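Local coordinates for Hut operon positive regulatory protein (Bacillus subtilis, PDB 4H4L), which binds cis-acting sequences on the hut mRNA when histidine is present, suppressing transcription termination and switching on the histidine-utilisation operon, at the interface of chains A and B. Coordinates in Å, arbitrary orientation; residue numbers count along the deposited sequence, not the author numbering. Chains: chain A/B, Hut operon positive regulatory protein.

The interface of chains A and B. Residues chain A 3, 112, 120, 145; chain B 137-139.
A two-fold symmetric interface between identical subunits, of the kind that builds the homohexamer of the HutP family, contains this patch and its twin with the chains exchanged: the start of strand 137-147 of chain B meets A:Tyr112, A:Ile145 and the N-terminal stretch of chain A. A polar link comes from the phenol hydroxyl of A:Tyr112, whose OH donates to the backbone O of B:Glu137 at 3.2 Å. That carbonyl oxygen lies at the ring's edge, in its plane, while the hydroxyl approaches it tilted 34° from the carbonyl plane, with a C=O...donor angle of 118°. Behind the tyrosine, A:Trp120 scarcely touches chain B but serves as second shell: A:Tyr112 CE1 sits over the centre of the indole face, which should restrain the phenol ring.

B:His138 runs alongside A:Tyr112, its CB 3.4 Å from the OH. With CG between the backbone N and the carbonyl carbon (chi1 54°), the imidazole swings round to the carbonyl of the next residue, and its ND1 donates nearly in the ring plane to the backbone O of B:Glu139 at 2.7 Å. This bond should hold the ring's rotation. His138 lines one of the histidine pockets of this protein, so this strand start may couple ligand binding to subunit contact.

A:Ile145 and the histidine point opposite ways as they pass, and the isoleucine touches with both branches. Its CG2 packs on B:His138 CB at 3.7 Å, and its CD1 reaches B:Glu139 CB at 3.6 Å. At the other margin the poorly ordered A:Leu3 brings CD1 near the carboxylate of B:Glu137, a loose contact.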
ATOM      1  N   LEU A   3      26.073 -11.352 -11.640  1.00108.83           N
ATOM      2  CA  LEU A   3      25.682 -10.940 -12.985  1.00112.83           C
ATOM      3  C   LEU A   3      26.883 -10.760 -13.919  1.00115.73           C
ATOM      4  O   LEU A   3      27.969 -10.377 -13.478  1.00115.81           O
ATOM      5  CB  LEU A   3      24.886  -9.620 -12.919  1.00115.17           C
ATOM      6  CG  LEU A   3      23.810  -9.389 -11.840  1.00117.75           C
ATOM      7  CD1 LEU A   3      24.364  -8.636 -10.634  1.00115.82           C
ATOM      8  CD2 LEU A   3      22.633  -8.624 -12.421  1.00117.33           C
ATOM      9  N   TYR A 112      22.910 -13.866 -15.463  1.00 96.62           N
ATOM     10  CA  TYR A 112      23.725 -14.341 -14.335  1.00 93.68           C
ATOM     11  C   TYR A 112      24.912 -15.191 -14.794  1.00100.78           C
ATOM     12  O   TYR A 112      24.996 -15.531 -15.977  1.00107.95           O
ATOM     13  CB  TYR A 112      22.866 -15.146 -13.362  1.00 93.05           C
ATOM     14  CG  TYR A 112      21.776 -14.336 -12.721  1.00 99.18           C
ATOM     15  CD1 TYR A 112      20.513 -14.261 -13.301  1.00101.34           C
ATOM     16  CD2 TYR A 112      22.005 -13.632 -11.538  1.00103.41           C
ATOM     17  CE1 TYR A 112      19.501 -13.516 -12.718  1.00103.48           C
ATOM     18  CE2 TYR A 112      21.002 -12.876 -10.952  1.00106.48           C
ATOM     19  CZ  TYR A 112      19.749 -12.824 -11.545  1.00103.92           C
ATOM     20  OH  TYR A 112      18.736 -12.084 -10.982  1.00 95.66           O
ATOM     21  N   TRP A 120      15.294 -14.971 -17.372  1.00 59.26           N
ATOM     22  CA  TRP A 120      14.655 -13.971 -16.509  1.00 57.99           C
ATOM     23  C   TRP A 120      14.015 -12.971 -17.419  1.00 58.03           C
ATOM     24  O   TRP A 120      14.362 -12.914 -18.602  1.00 59.19           O
ATOM     25  CB  TRP A 120      15.687 -13.295 -15.596  1.00 57.27           C
ATOM     26  CG  TRP A 120      16.116 -14.208 -14.473  1.00 62.05           C
ATOM     27  CD1 TRP A 120      16.746 -15.440 -14.584  1.00 64.94           C
ATOM     28  CD2 TRP A 120      15.915 -14.022 -13.025  1.00 65.30           C
ATOM     29  NE1 TRP A 120      16.942 -16.010 -13.354  1.00 68.40           N
ATOM     30  CE2 TRP A 120      16.472 -15.218 -12.378  1.00 67.57           C
ATOM     31  CE3 TRP A 120      15.352 -13.029 -12.232  1.00 62.26           C
ATOM     32  CZ2 TRP A 120      16.460 -15.384 -11.002  1.00 67.54           C
ATOM     33  CZ3 TRP A 120      15.348 -13.209 -10.849  1.00 61.17           C
ATOM     34  CH2 TRP A 120      15.888 -14.360 -10.248  1.00 64.06           C
ATOM     35  N   ILE A 145      11.425  -6.942 -12.659  1.00 50.61           N
ATOM     36  CA  ILE A 145      12.313  -8.053 -12.991  1.00 46.10           C
ATOM     37  C   ILE A 145      11.850  -9.345 -12.343  1.00 45.06           C
ATOM     38  O   ILE A 145      11.806  -9.451 -11.131  1.00 48.46           O
ATOM     39  CB  ILE A 145      13.783  -7.731 -12.647  1.00 45.60           C
ATOM     40  CG1 ILE A 145      14.285  -6.656 -13.618  1.00 50.11           C
ATOM     41  CG2 ILE A 145      14.657  -8.977 -12.762  1.00 42.38           C
ATOM     42  CD1 ILE A 145      15.394  -5.753 -13.106  1.00 48.20           C
TER
ATOM     43  N   GLU B 137      20.664 -11.427  -5.996  1.00 67.11           N
ATOM     44  CA  GLU B 137      20.246 -10.088  -6.373  1.00 70.87           C
ATOM     45  C   GLU B 137      19.825 -10.046  -7.852  1.00 67.56           C
ATOM     46  O   GLU B 137      20.434 -10.716  -8.692  1.00 77.39           O
ATOM     47  CB  GLU B 137      21.376  -9.087  -6.104  1.00 76.50           C
ATOM     48  CG  GLU B 137      22.672  -9.427  -6.826  1.00 88.14           C
ATOM     49  CD  GLU B 137      23.921  -9.067  -6.037  1.00 98.03           C
ATOM     50  OE1 GLU B 137      23.928  -9.238  -4.790  1.00 93.87           O
ATOM     51  OE2 GLU B 137      24.909  -8.636  -6.680  1.00 98.17           O
ATOM     52  N   HIS B 138      18.758  -9.307  -8.153  1.00 58.35           N
ATOM     53  CA  HIS B 138      18.473  -8.832  -9.524  1.00 56.11           C
ATOM     54  C   HIS B 138      18.602  -7.330  -9.510  1.00 54.80           C
ATOM     55  O   HIS B 138      18.858  -6.737  -8.460  1.00 58.54           O
ATOM     56  CB  HIS B 138      17.088  -9.275 -10.006  1.00 50.55           C
ATOM     57  CG  HIS B 138      15.961  -8.898  -9.070  1.00 54.35           C
ATOM     58  ND1 HIS B 138      15.492  -7.624  -8.962  1.00 50.77           N
ATOM     59  CD2 HIS B 138      15.222  -9.668  -8.160  1.00 53.14           C
ATOM     60  CE1 HIS B 138      14.499  -7.593  -8.038  1.00 51.99           C
ATOM     61  NE2 HIS B 138      14.357  -8.832  -7.532  1.00 51.78           N
ATOM     62  N   GLU B 139      18.439  -6.683 -10.652  1.00 58.94           N
ATOM     63  CA  GLU B 139      18.527  -5.207 -10.699  1.00 63.52           C
ATOM     64  C   GLU B 139      17.297  -4.523 -10.056  1.00 60.91           C
ATOM     65  O   GLU B 139      16.308  -5.185  -9.726  1.00 56.44           O
ATOM     66  CB  GLU B 139      18.751  -4.699 -12.141  1.00 61.57           C
ATOM     67  CG  GLU B 139      20.078  -5.118 -12.772  1.00 65.41           C
ATOM     68  CD  GLU B 139      20.062  -5.020 -14.284  1.00 65.39           C
ATOM     69  OE1 GLU B 139      19.506  -5.940 -14.924  1.00 74.53           O
ATOM     70  OE2 GLU B 139      20.593  -4.031 -14.828  1.00 56.26           O
TER